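Local coordinates for hemerythrin HHE cation binding domain protein (Mycobacterium kansasii, PDB 6TYJ), which binds metal ions, here zinc, in a hemerythrin-like bundle of helices, at residues E14-H19 with R56-L61; A42-L47 with D85-L90; I49-H54 with T109-H114; G152-K157 with A164-S169. All blocks are in the same frame, centred on the assembly; numbering follows the deposited sequence.

Contact 1: residues E14-H19 with R56-L61; sequences EVLKEH and RIEDDL. With ZN (zinc ion), chain B; ZN (zinc ion), chain D.
Val15 and Leu16 meet Ile57 and Glu58 between the first two helices of a hemerythrin-type four-helix bundle. Segments 14-19 and 56-61 run antiparallel at 160°. Their axes stay 11.8 Å apart, and side-chain ends make the contact. Val15 gives the lighter touch, with CG1 4.3 Å from Ile57 CD1. Leu16 does most of the work through one methyl. Leu16 CD2 packs 4.0 Å from Ile57 CD1 and 3.8 Å from Glu58 CG. In the conformer described here, Ile57 CG1 stands between its own backbone N and carbonyl carbon (chi1 69°), and the chain then extends to bring CD1 up to both partners. Leu16 passes Glu58 at a slant and also lies beside the carboxylate, with CD2 3.9 Å from Glu58 OE2. Leu16 packs on Glu118 too, another metal ligand, and so forms part of the apolar wall of the site. One turn on, His19 points toward helix 38-65 and hydrogen-bonds through NE2 to Glu50 OE1. Glu58 is extended beyond CG (chi2 177°), which carries its carboxylate into the metal centre. There it bridges two zinc ions, one on each oxygen. OE1 shares its zinc with His80, and His114 lies close by. Asp59 holds a further zinc together with His80 and two waters. In the five-coordinate site next to Leu16, Glu58 OE2 binds zinc at 1.9 Å.

Contact 2: residues A42-L47 with D85-L90; sequences ALFDEL and DQLSVL. With ZN (zinc ion), chain E.
Phe44 reaches across to Leu87 and Leu90 with the far end of its ring. With chi1 at -176°, its CG lies opposite the backbone N, and the ring is carried toward helix 70-91. Phe44 CZ comes 3.8 Å from Leu87 CD1, which sits at the ring edge, close to its plane. Leu90 approaches from the opposing direction and meets the ring obliquely, its CD2 3.9 Å from Phe44 CE1 and equally near CZ. The two leucines share one rotamer, with CG opposite N and chi2 near 60°. Leu90 leaves its helix toward Phe44. Leu87 starts off at an angle, and its branch brings CD1 round to the ring. All three side chains are buried. The contact joins the second and third helices of the four-helix bundle, where the ring spans a wide gap: the nearest CA atoms, those of Phe44 and Leu87, are 11.4 Å apart. Leu87 also packs on Phe107 of helix 100-121, and Phe44 on Arg163 of the short C-terminal helix. On another side of segment 42-47, Glu46 runs extended to a zinc ion. Glu46 OE2 lies 2.5 Å from the zinc, a long bond, and a water sits at the same distance.

Contact 3: residues I49-H54 with T109-H114; sequences IELDIH and TVLEAH. With ZN (zinc ion), chain B.
His54 and His114 come together on one zinc ion from opposite directions, one from helix 38-65 and one from helix 100-121. His54 NE2 and His114 NE2 each bind the zinc at 2.1 Å. His54 NE2 and His114 NE2 stand 3.4 Å apart. They are not hydrogen-bonded; the metal draws them together. The rings meet rim to rim with planes at 88°, and neither covers the other. Both imidazoles have CG opposite the backbone N (chi1 -173° in His54, 155° in His114), which sends them into the core. His54 is gripped at both nitrogens: the zinc takes NE2, and ND1 hydrogen-bonds to His19 ND1, a second-shell residue that would fix the turn of the ring. One turn earlier on both helices the contact is looser. In the modelled conformer, Leu51 CD1 lightly touches Leu111 CD1 at 4.2 Å as the side chains slide past each other. The leucines are still buried, whereas Thr109, on the far side of helix 109-114, is exposed. His20, Glu58 and Glu118 complete the five ligands of the zinc. Histidines and carboxylates from several helices converging inside a four-helix bundle are the hallmark of the hemerythrin HHE metal site.

Contact 4: residues G152-K157 with A164-S169; sequences GSALYK and AALVRS
Lys157 starts with CG beside its backbone N (chi1 -65°) and then runs fully extended, which lays the chain across to Ser169 and brings NZ up to its CB. Ser169 turns OG to lie between its own N and carbonyl carbon (chi1 77°), and this aims OG at Leu166 O. NZ of Lys157 is 3.5 Å from Ser169 CB and 3.6 Å from Ser169 OG. This is close packing and not a hydrogen bond. Ser169 OG instead donates to Leu166 O at 2.9 Å. The hydroxyl meets that carbonyl at 127° and stands out of its plane. This bond ties Ser169 back to the backbone of Leu166, three residues earlier. Leu166 makes the apolar half of the contact. Leu166 CD1 lies 4.0 Å from Ala154 CB and 3.7 Å from Ala154 O, so one methyl packs on both side chain and backbone. The polar half is less enclosed: Lys157 and Ser169 are partly exposed, while Ala154 and Leu166 are buried. Arg56 of helix 38-65 borders the polar end. Its NH2 lies near Lys157 NZ, two like charges side by side, and its side chain also packs on Ser169. Asp52 of the same helix touches both Ala154 and Leu166. The contact thus joins two consecutive helices folded back on each other across a short turn at the C terminus, with the short helix 163-168 docked beside helix 133-161 against the four-helix bundle.

From the N terminus, helix 12-32 is followed by helix 38-65, and contact 1 closes the first loop by pairing them. Contact 2 opens within that loop and closes on helix 70-91. Contact 3 also opens within it and closes on helix 100-121. Contacts 1, 2 and 3 therefore all cross one another along the chain. Helix 38-65 takes part in all three and ties the other three bundle helices together. Contacts 1 and 3 share a zinc ion; contacts 1 and 2 lie on opposite sides of the chain's centre. Contact 4 comes later, in series, and closes a short C-terminal loop. It touches contact 3 through Asp52 and contact 1 through Arg56.

Contact 1: residues E14-H19 with R56-L61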
loop_
_atom_site.group_PDB
_atom_site.type_symbol
_atom_site.label_atom_id
_atom_site.label_comp_id
_atom_site.label_asym_id
_atom_site.label_seq_id
_atom_site.Cartn_x
_atom_site.Cartn_y
_atom_site.Cartn_z
ATOM N N GLU A 14 6.875 -12.548 3.755
ATOM C CA GLU A 14 7.867 -12.080 2.794
ATOM C C GLU A 14 7.219 -11.278 1.680
ATOM O O GLU A 14 7.753 -10.244 1.259
ATOM C CB GLU A 14 8.637 -13.272 2.227
ATOM C CG GLU A 14 9.466 -14.004 3.271
ATOM C CD GLU A 14 10.033 -15.324 2.774
ATOM O OE1 GLU A 14 9.527 -15.852 1.759
ATOM O OE2 GLU A 14 10.983 -15.836 3.405
ATOM N N VAL A 15 6.069 -11.736 1.184
ATOM C CA VAL A 15 5.368 -10.985 0.150
ATOM C C VAL A 15 5.104 -9.561 0.614
ATOM O O VAL A 15 5.355 -8.598 -0.116
ATOM C CB VAL A 15 4.058 -11.688 -0.246
ATOM C CG1 VAL A 15 3.204 -10.748 -1.108
ATOM C CG2 VAL A 15 4.358 -12.933 -1.005
ATOM N N LEU A 16 4.572 -9.409 1.832
ATOM C CA LEU A 16 4.227 -8.075 2.302
ATOM C C LEU A 16 5.477 -7.263 2.600
ATOM O O LEU A 16 5.525 -6.076 2.279
ATOM C CB LEU A 16 3.340 -8.129 3.538
ATOM C CG LEU A 16 1.941 -8.679 3.255
ATOM C CD1 LEU A 16 1.231 -8.793 4.566
ATOM C CD2 LEU A 16 1.212 -7.728 2.318
ATOM N N LYS A 17 6.484 -7.871 3.229
ATOM C CA LYS A 17 7.689 -7.106 3.524
ATOM C C LYS A 17 8.381 -6.682 2.242
ATOM O O LYS A 17 8.859 -5.536 2.129
ATOM C CB LYS A 17 8.621 -7.919 4.434
ATOM C CG LYS A 17 8.060 -8.057 5.841
ATOM C CD LYS A 17 8.857 -9.023 6.720
ATOM C CE LYS A 17 10.051 -8.346 7.317
ATOM N NZ LYS A 17 10.949 -9.351 7.965
ATOM N N GLU A 18 8.460 -7.580 1.260
ATOM C CA GLU A 18 9.102 -7.189 0.008
ATOM C C GLU A 18 8.315 -6.083 -0.679
ATOM O O GLU A 18 8.899 -5.189 -1.304
ATOM C CB GLU A 18 9.253 -8.400 -0.912
ATOM C CG GLU A 18 10.308 -9.380 -0.435
ATOM C CD GLU A 18 10.363 -10.643 -1.267
ATOM O OE1 GLU A 18 10.014 -10.586 -2.466
ATOM O OE2 GLU A 18 10.755 -11.697 -0.716
ATOM N N HIS A 19 6.988 -6.108 -0.565
ATOM C CA HIS A 19 6.222 -5.055 -1.220
ATOM C C HIS A 19 6.320 -3.730 -0.469
ATOM O O HIS A 19 6.304 -2.662 -1.102
ATOM C CB HIS A 19 4.764 -5.484 -1.390
ATOM C CG HIS A 19 4.077 -4.733 -2.490
ATOM N ND1 HIS A 19 2.784 -4.262 -2.391
ATOM C CD2 HIS A 19 4.523 -4.359 -3.716
ATOM C CE1 HIS A 19 2.460 -3.639 -3.507
ATOM N NE2 HIS A 19 3.494 -3.681 -4.328
ATOM N N ARG A 56 -5.368 -3.894 -1.208
ATOM C CA ARG A 56 -6.326 -4.941 -1.582
ATOM C C ARG A 56 -5.840 -6.316 -1.158
ATOM O O ARG A 56 -6.641 -7.125 -0.652
ATOM C CB ARG A 56 -6.578 -4.912 -3.084
ATOM C CG ARG A 56 -7.466 -3.774 -3.537
ATOM C CD ARG A 56 -7.826 -3.925 -4.999
ATOM N NE ARG A 56 -8.381 -2.684 -5.512
ATOM C CZ ARG A 56 -9.678 -2.434 -5.601
ATOM N NH1 ARG A 56 -10.555 -3.350 -5.220
ATOM N NH2 ARG A 56 -10.097 -1.276 -6.088
ATOM N N ILE A 57 -4.557 -6.637 -1.393
ATOM C CA ILE A 57 -4.138 -7.959 -0.944
ATOM C C ILE A 57 -4.167 -8.046 0.573
ATOM O O ILE A 57 -4.506 -9.125 1.106
ATOM C CB ILE A 57 -2.775 -8.407 -1.514
ATOM C CG1 ILE A 57 -1.606 -7.605 -0.956
ATOM C CG2 ILE A 57 -2.787 -8.387 -3.046
ATOM C CD1 ILE A 57 -0.277 -8.207 -1.379
ATOM N N GLU A 58 -3.901 -6.949 1.292
ATOM C CA GLU A 58 -4.027 -6.975 2.745
ATOM C C GLU A 58 -5.491 -7.196 3.139
ATOM O O GLU A 58 -5.801 -8.097 3.939
ATOM C CB GLU A 58 -3.402 -5.689 3.349
ATOM C CG GLU A 58 -1.888 -5.753 3.379
ATOM C CD GLU A 58 -1.270 -4.497 3.886
ATOM O OE1 GLU A 58 -1.946 -3.479 3.942
ATOM O OE2 GLU A 58 -0.074 -4.570 4.209
ATOM N N ASP A 59 -6.424 -6.430 2.540
ATOM C CA ASP A 59 -7.814 -6.519 2.957
ATOM C C ASP A 59 -8.477 -7.812 2.490
ATOM O O ASP A 59 -9.367 -8.317 3.173
ATOM C CB ASP A 59 -8.614 -5.338 2.408
ATOM C CG ASP A 59 -8.324 -4.041 3.131
ATOM O OD1 ASP A 59 -7.860 -4.098 4.299
ATOM O OD2 ASP A 59 -8.588 -2.985 2.535
ATOM N N ASP A 60 -8.055 -8.351 1.341
ATOM C CA ASP A 60 -8.774 -9.473 0.725
ATOM C C ASP A 60 -8.204 -10.828 1.098
ATOM O O ASP A 60 -8.942 -11.836 1.048
ATOM C CB ASP A 60 -8.735 -9.335 -0.799
ATOM C CG ASP A 60 -9.423 -8.070 -1.303
ATOM O OD1 ASP A 60 -10.130 -7.384 -0.521
ATOM O OD2 ASP A 60 -9.299 -7.788 -2.509
ATOM N N LEU A 61 -6.918 -10.900 1.442
ATOM C CA LEU A 61 -6.265 -12.175 1.715
ATOM C C LEU A 61 -5.576 -12.192 3.074
ATOM O O LEU A 61 -5.812 -13.102 3.875
ATOM C CB LEU A 61 -5.267 -12.511 0.607
ATOM C CG LEU A 61 -5.939 -12.920 -0.708
ATOM C CD1 LEU A 61 -4.995 -13.006 -1.885
ATOM C CD2 LEU A 61 -6.614 -14.263 -0.498
HETATM ZN ZN ZN B . 1.278 -3.197 4.279
HETATM ZN ZN ZN D . -8.193 -1.465 3.706
HETATM O O HOH W 1 -9.468 -1.229 5.110
HETATM O O HOH W 2 -8.449 0.035 2.412
#

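Contact 2: residues A42-L47 with D85-L90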
loop_
_atom_site.group_PDB
_atom_site.type_symbol
_atom_site.label_atom_id
_atom_site.label_comp_id
_atom_site.label_asym_id
_atom_site.label_seq_id
_atom_site.Cartn_x
_atom_site.Cartn_y
_atom_site.Cartn_z
ATOM N N ALA A 42 5.220 10.597 -13.106
ATOM C CA ALA A 42 5.127 9.171 -13.455
ATOM C C ALA A 42 5.364 8.306 -12.237
ATOM O O ALA A 42 4.627 7.343 -12.002
ATOM C CB ALA A 42 6.121 8.808 -14.557
ATOM N N LEU A 43 6.362 8.659 -11.420
ATOM C CA LEU A 43 6.642 7.871 -10.230
ATOM C C LEU A 43 5.459 7.884 -9.271
ATOM O O LEU A 43 5.149 6.862 -8.639
ATOM C CB LEU A 43 7.902 8.427 -9.556
ATOM C CG LEU A 43 9.243 8.057 -10.203
ATOM C CD1 LEU A 43 10.285 8.980 -9.538
ATOM C CD2 LEU A 43 9.619 6.576 -10.019
ATOM N N PHE A 44 4.772 9.022 -9.156
ATOM C CA PHE A 44 3.618 9.074 -8.275
ATOM C C PHE A 44 2.500 8.157 -8.776
ATOM O O PHE A 44 1.874 7.465 -7.969
ATOM C CB PHE A 44 3.110 10.503 -8.138
ATOM C CG PHE A 44 1.985 10.634 -7.165
ATOM C CD1 PHE A 44 2.195 10.373 -5.825
ATOM C CD2 PHE A 44 0.716 11.039 -7.589
ATOM C CE1 PHE A 44 1.135 10.475 -4.905
ATOM C CE2 PHE A 44 -0.333 11.171 -6.669
ATOM C CZ PHE A 44 -0.111 10.896 -5.333
ATOM N N ASP A 45 2.237 8.140 -10.086
ATOM C CA ASP A 45 1.275 7.167 -10.621
ATOM C C ASP A 45 1.694 5.743 -10.291
ATOM O O ASP A 45 0.841 4.879 -10.001
ATOM C CB ASP A 45 1.159 7.308 -12.129
ATOM C CG ASP A 45 0.333 8.498 -12.561
ATOM O OD1 ASP A 45 -0.358 9.125 -11.727
ATOM O OD2 ASP A 45 0.376 8.784 -13.772
ATOM N N GLU A 46 2.997 5.442 -10.412
ATOM C CA GLU A 46 3.461 4.082 -10.114
ATOM C C GLU A 46 3.190 3.736 -8.664
ATOM O O GLU A 46 2.753 2.614 -8.353
ATOM C CB GLU A 46 4.958 3.958 -10.417
ATOM C CG GLU A 46 5.281 4.080 -11.896
ATOM C CD GLU A 46 6.774 4.112 -12.168
ATOM O OE1 GLU A 46 7.503 3.231 -11.665
ATOM O OE2 GLU A 46 7.212 5.023 -12.893
ATOM N N LEU A 47 3.394 4.709 -7.765
ATOM C CA LEU A 47 3.095 4.501 -6.347
ATOM C C LEU A 47 1.611 4.242 -6.125
ATOM O O LEU A 47 1.244 3.351 -5.344
ATOM C CB LEU A 47 3.552 5.717 -5.530
ATOM C CG LEU A 47 3.170 5.679 -4.037
ATOM C CD1 LEU A 47 3.764 4.440 -3.337
ATOM C CD2 LEU A 47 3.680 6.960 -3.341
ATOM N N ASP A 85 -7.191 8.839 3.642
ATOM C CA ASP A 85 -7.614 10.198 3.970
ATOM C C ASP A 85 -6.496 11.190 3.693
ATOM O O ASP A 85 -6.746 12.309 3.224
ATOM C CB ASP A 85 -8.043 10.295 5.435
ATOM C CG ASP A 85 -9.493 9.917 5.647
ATOM O OD1 ASP A 85 -10.140 9.465 4.677
ATOM O OD2 ASP A 85 -9.985 10.080 6.788
ATOM N N GLN A 86 -5.257 10.811 4.006
ATOM C CA GLN A 86 -4.153 11.734 3.757
ATOM C C GLN A 86 -3.888 11.867 2.267
ATOM O O GLN A 86 -3.498 12.934 1.795
ATOM C CB GLN A 86 -2.893 11.266 4.481
ATOM C CG GLN A 86 -1.769 12.287 4.525
ATOM C CD GLN A 86 -2.089 13.504 5.393
ATOM O OE1 GLN A 86 -2.565 13.375 6.529
ATOM N NE2 GLN A 86 -1.829 14.689 4.859
ATOM N N LEU A 87 -4.059 10.777 1.514
ATOM C CA LEU A 87 -3.898 10.860 0.071
ATOM C C LEU A 87 -4.896 11.843 -0.522
ATOM O O LEU A 87 -4.559 12.607 -1.437
ATOM C CB LEU A 87 -4.061 9.467 -0.559
ATOM C CG LEU A 87 -4.002 9.460 -2.094
ATOM C CD1 LEU A 87 -2.690 10.004 -2.631
ATOM C CD2 LEU A 87 -4.267 8.036 -2.619
ATOM N N SER A 88 -6.131 11.854 0.000
ATOM C CA SER A 88 -7.121 12.822 -0.476
ATOM C C SER A 88 -6.662 14.259 -0.239
ATOM O O SER A 88 -6.860 15.135 -1.091
ATOM C CB SER A 88 -8.470 12.574 0.201
ATOM O OG SER A 88 -8.965 11.309 -0.191
ATOM N N VAL A 89 -6.065 14.527 0.920
ATOM C CA VAL A 89 -5.546 15.868 1.176
ATOM C C VAL A 89 -4.409 16.191 0.218
ATOM O O VAL A 89 -4.323 17.313 -0.306
ATOM C CB VAL A 89 -5.105 16.006 2.642
ATOM C CG1 VAL A 89 -4.539 17.406 2.894
ATOM C CG2 VAL A 89 -6.280 15.733 3.569
ATOM N N LEU A 90 -3.516 15.224 -0.015
ATOM C CA LEU A 90 -2.369 15.448 -0.896
ATOM C C LEU A 90 -2.826 15.847 -2.290
ATOM O O LEU A 90 -2.302 16.795 -2.885
ATOM C CB LEU A 90 -1.502 14.183 -0.967
ATOM C CG LEU A 90 -0.369 14.196 -2.003
ATOM C CD1 LEU A 90 0.603 15.359 -1.707
ATOM C CD2 LEU A 90 0.352 12.880 -1.961
HETATM ZN ZN ZN E . 9.730 4.734 -12.999
HETATM O O HOH W 3 12.142 4.631 -12.419
#

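Contact 3: residues I49-H54 with T109-H114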
loop_
_atom_site.group_PDB
_atom_site.type_symbol
_atom_site.label_atom_id
_atom_site.label_comp_id
_atom_site.label_asym_id
_atom_site.label_seq_id
_atom_site.Cartn_x
_atom_site.Cartn_y
_atom_site.Cartn_z
ATOM N N ILE A 49 -0.494 2.861 -8.147
ATOM C CA ILE A 49 -0.782 1.486 -8.577
ATOM C C ILE A 49 -0.380 0.495 -7.491
ATOM O O ILE A 49 -1.167 -0.385 -7.090
ATOM C CB ILE A 49 -0.066 1.192 -9.909
ATOM C CG1 ILE A 49 -0.682 2.028 -11.041
ATOM C CG2 ILE A 49 -0.055 -0.313 -10.214
ATOM C CD1 ILE A 49 0.119 2.019 -12.310
ATOM N N GLU A 50 0.860 0.607 -6.997
ATOM C CA GLU A 50 1.342 -0.337 -5.998
ATOM C C GLU A 50 0.554 -0.207 -4.707
ATOM O O GLU A 50 0.274 -1.209 -4.047
ATOM C CB GLU A 50 2.855 -0.135 -5.749
ATOM C CG GLU A 50 3.700 -0.422 -7.001
ATOM C CD GLU A 50 3.382 -1.756 -7.648
ATOM O OE1 GLU A 50 3.415 -2.789 -6.948
ATOM O OE2 GLU A 50 3.134 -1.767 -8.875
ATOM N N LEU A 51 0.171 1.018 -4.334
ATOM C CA LEU A 51 -0.607 1.211 -3.114
ATOM C C LEU A 51 -1.978 0.559 -3.235
ATOM O O LEU A 51 -2.421 -0.135 -2.317
ATOM C CB LEU A 51 -0.744 2.705 -2.799
ATOM C CG LEU A 51 -1.605 3.114 -1.600
ATOM C CD1 LEU A 51 -1.241 2.304 -0.363
ATOM C CD2 LEU A 51 -1.488 4.618 -1.311
ATOM N N ASP A 52 -2.666 0.803 -4.355
ATOM C CA ASP A 52 -3.956 0.161 -4.638
ATOM C C ASP A 52 -3.880 -1.338 -4.418
ATOM O O ASP A 52 -4.684 -1.915 -3.668
ATOM C CB ASP A 52 -4.360 0.477 -6.084
ATOM C CG ASP A 52 -5.678 -0.147 -6.498
ATOM O OD1 ASP A 52 -6.517 -0.421 -5.632
ATOM O OD2 ASP A 52 -5.866 -0.360 -7.704
ATOM N N ILE A 53 -2.908 -1.991 -5.045
ATOM C CA ILE A 53 -2.908 -3.449 -4.967
ATOM C C ILE A 53 -2.442 -3.933 -3.601
ATOM O O ILE A 53 -2.852 -5.022 -3.146
ATOM C CB ILE A 53 -2.090 -4.062 -6.107
ATOM C CG1 ILE A 53 -0.608 -3.841 -5.931
ATOM C CG2 ILE A 53 -2.523 -3.475 -7.449
ATOM C CD1 ILE A 53 0.150 -4.203 -7.243
ATOM N N HIS A 54 -1.619 -3.137 -2.916
ATOM C CA HIS A 54 -1.134 -3.514 -1.600
ATOM C C HIS A 54 -2.260 -3.571 -0.583
ATOM O O HIS A 54 -2.406 -4.575 0.141
ATOM C CB HIS A 54 -0.091 -2.507 -1.146
ATOM C CG HIS A 54 0.583 -2.895 0.121
ATOM N ND1 HIS A 54 1.601 -3.813 0.162
ATOM C CD2 HIS A 54 0.391 -2.481 1.395
ATOM C CE1 HIS A 54 2.018 -3.953 1.411
ATOM N NE2 HIS A 54 1.289 -3.161 2.175
ATOM N N THR A 109 4.920 10.387 5.490
ATOM C CA THR A 109 5.035 9.996 6.892
ATOM C C THR A 109 3.945 9.004 7.281
ATOM O O THR A 109 4.211 8.015 7.977
ATOM C CB THR A 109 4.984 11.241 7.780
ATOM O OG1 THR A 109 6.148 12.037 7.518
ATOM C CG2 THR A 109 4.953 10.864 9.264
ATOM N N VAL A 110 2.710 9.272 6.861
ATOM C CA VAL A 110 1.596 8.390 7.185
ATOM C C VAL A 110 1.774 7.043 6.495
ATOM O O VAL A 110 1.515 5.989 7.084
ATOM C CB VAL A 110 0.273 9.065 6.779
ATOM C CG1 VAL A 110 -0.894 8.146 7.006
ATOM C CG2 VAL A 110 0.078 10.370 7.550
ATOM N N LEU A 111 2.242 7.061 5.249
ATOM C CA LEU A 111 2.430 5.817 4.513
ATOM C C LEU A 111 3.498 4.954 5.170
ATOM O O LEU A 111 3.300 3.748 5.396
ATOM C CB LEU A 111 2.800 6.142 3.068
ATOM C CG LEU A 111 2.772 4.973 2.077
ATOM C CD1 LEU A 111 1.499 4.121 2.175
ATOM C CD2 LEU A 111 2.939 5.554 0.699
ATOM N N GLU A 112 4.637 5.565 5.485
ATOM C CA GLU A 112 5.723 4.859 6.154
ATOM C C GLU A 112 5.276 4.326 7.508
ATOM O O GLU A 112 5.701 3.241 7.918
ATOM C CB GLU A 112 6.932 5.790 6.297
ATOM N N ALA A 113 4.401 5.059 8.202
ATOM C CA ALA A 113 3.869 4.576 9.475
ATOM C C ALA A 113 2.964 3.363 9.297
ATOM O O ALA A 113 2.864 2.546 10.217
ATOM C CB ALA A 113 3.108 5.690 10.198
ATOM N N HIS A 114 2.265 3.248 8.159
ATOM C CA HIS A 114 1.491 2.034 7.890
ATOM C C HIS A 114 2.374 0.810 8.026
ATOM O O HIS A 114 2.067 -0.132 8.784
ATOM C CB HIS A 114 0.887 2.059 6.478
ATOM C CG HIS A 114 0.620 0.679 5.910
ATOM N ND1 HIS A 114 -0.474 -0.077 6.265
ATOM C CD2 HIS A 114 1.332 -0.082 5.037
ATOM C CE1 HIS A 114 -0.418 -1.243 5.647
ATOM N NE2 HIS A 114 0.652 -1.269 4.877
HETATM ZN ZN ZN B . 1.278 -3.197 4.279
#

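Contact 4: residues G152-K157 with A164-S169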
loop_
_atom_site.group_PDB
_atom_site.type_symbol
_atom_site.label_atom_id
_atom_site.label_comp_id
_atom_site.label_asym_id
_atom_site.label_seq_id
_atom_site.Cartn_x
_atom_site.Cartn_y
_atom_site.Cartn_z
ATOM N N GLY A 152 -2.848 -5.754 -12.923
ATOM C CA GLY A 152 -3.475 -5.666 -14.235
ATOM C C GLY A 152 -4.727 -4.812 -14.223
ATOM O O GLY A 152 -4.922 -3.967 -15.095
ATOM N N SER A 153 -5.612 -5.042 -13.242
ATOM C CA SER A 153 -6.837 -4.249 -13.213
ATOM C C SER A 153 -6.567 -2.805 -12.803
ATOM O O SER A 153 -7.235 -1.898 -13.317
ATOM C CB SER A 153 -7.889 -4.913 -12.311
ATOM O OG SER A 153 -7.411 -5.124 -11.000
ATOM N N ALA A 154 -5.587 -2.564 -11.927
ATOM C CA ALA A 154 -5.227 -1.197 -11.568
ATOM C C ALA A 154 -4.737 -0.442 -12.796
ATOM O O ALA A 154 -5.150 0.697 -13.052
ATOM C CB ALA A 154 -4.177 -1.248 -10.458
ATOM N N LEU A 155 -3.880 -1.085 -13.598
ATOM C CA LEU A 155 -3.377 -0.455 -14.821
ATOM C C LEU A 155 -4.508 -0.183 -15.797
ATOM O O LEU A 155 -4.564 0.888 -16.414
ATOM C CB LEU A 155 -2.343 -1.356 -15.489
ATOM C CG LEU A 155 -1.018 -1.440 -14.753
ATOM C CD1 LEU A 155 -0.194 -2.536 -15.379
ATOM C CD2 LEU A 155 -0.349 -0.099 -14.887
ATOM N N TYR A 156 -5.394 -1.165 -15.978
ATOM C CA TYR A 156 -6.564 -0.968 -16.833
ATOM C C TYR A 156 -7.337 0.275 -16.409
ATOM O O TYR A 156 -7.722 1.098 -17.246
ATOM C CB TYR A 156 -7.452 -2.206 -16.791
ATOM C CG TYR A 156 -8.710 -2.140 -17.633
ATOM C CD1 TYR A 156 -8.694 -2.485 -18.976
ATOM C CD2 TYR A 156 -9.910 -1.762 -17.067
ATOM C CE1 TYR A 156 -9.866 -2.455 -19.738
ATOM C CE2 TYR A 156 -11.077 -1.710 -17.813
ATOM C CZ TYR A 156 -11.050 -2.063 -19.145
ATOM O OH TYR A 156 -12.213 -2.014 -19.877
ATOM N N LYS A 157 -7.557 0.436 -15.106
ATOM C CA LYS A 157 -8.240 1.632 -14.616
ATOM C C LYS A 157 -7.459 2.896 -14.950
ATOM O O LYS A 157 -8.021 3.871 -15.465
ATOM C CB LYS A 157 -8.450 1.538 -13.109
ATOM C CG LYS A 157 -9.371 0.430 -12.682
ATOM C CD LYS A 157 -9.412 0.348 -11.176
ATOM C CE LYS A 157 -10.278 -0.799 -10.721
ATOM N NZ LYS A 157 -10.106 -1.037 -9.267
ATOM N N ALA A 164 -7.923 9.749 -11.455
ATOM C CA ALA A 164 -9.036 9.949 -10.534
ATOM C C ALA A 164 -9.751 8.639 -10.261
ATOM O O ALA A 164 -10.090 8.333 -9.113
ATOM C CB ALA A 164 -10.015 10.974 -11.102
ATOM N N ALA A 165 -9.970 7.845 -11.314
ATOM C CA ALA A 165 -10.676 6.578 -11.163
ATOM C C ALA A 165 -9.862 5.590 -10.342
ATOM O O ALA A 165 -10.422 4.788 -9.583
ATOM C CB ALA A 165 -10.994 5.998 -12.540
ATOM N N LEU A 166 -8.542 5.626 -10.495
ATOM C CA LEU A 166 -7.673 4.769 -9.699
ATOM C C LEU A 166 -7.690 5.177 -8.229
ATOM O O LEU A 166 -7.597 4.324 -7.340
ATOM C CB LEU A 166 -6.258 4.816 -10.263
ATOM C CG LEU A 166 -5.173 4.006 -9.562
ATOM C CD1 LEU A 166 -5.405 2.523 -9.829
ATOM C CD2 LEU A 166 -3.798 4.439 -10.015
ATOM N N VAL A 167 -7.804 6.478 -7.954
ATOM C CA VAL A 167 -7.848 6.929 -6.565
ATOM C C VAL A 167 -9.178 6.550 -5.922
ATOM O O VAL A 167 -9.226 6.144 -4.754
ATOM C CB VAL A 167 -7.582 8.443 -6.490
ATOM C CG1 VAL A 167 -7.777 8.966 -5.064
ATOM C CG2 VAL A 167 -6.171 8.757 -6.986
ATOM N N ARG A 168 -10.277 6.667 -6.673
ATOM C CA ARG A 168 -11.590 6.318 -6.134
ATOM C C ARG A 168 -11.696 4.847 -5.761
ATOM O O ARG A 168 -12.554 4.487 -4.946
ATOM C CB ARG A 168 -12.693 6.666 -7.139
ATOM C CG ARG A 168 -13.006 8.156 -7.258
ATOM C CD ARG A 168 -14.285 8.389 -8.067
ATOM N NE ARG A 168 -14.151 7.960 -9.459
ATOM C CZ ARG A 168 -13.826 8.769 -10.463
ATOM N NH1 ARG A 168 -13.604 10.059 -10.236
ATOM N NH2 ARG A 168 -13.724 8.288 -11.697
ATOM N N SER A 169 -10.847 3.989 -6.324
ATOM C CA SER A 169 -10.966 2.556 -6.080
ATOM C C SER A 169 -10.290 2.106 -4.786
ATOM O O SER A 169 -10.592 1.010 -4.299
ATOM C CB SER A 169 -10.389 1.774 -7.264
ATOM O OG SER A 169 -8.976 1.771 -7.229
#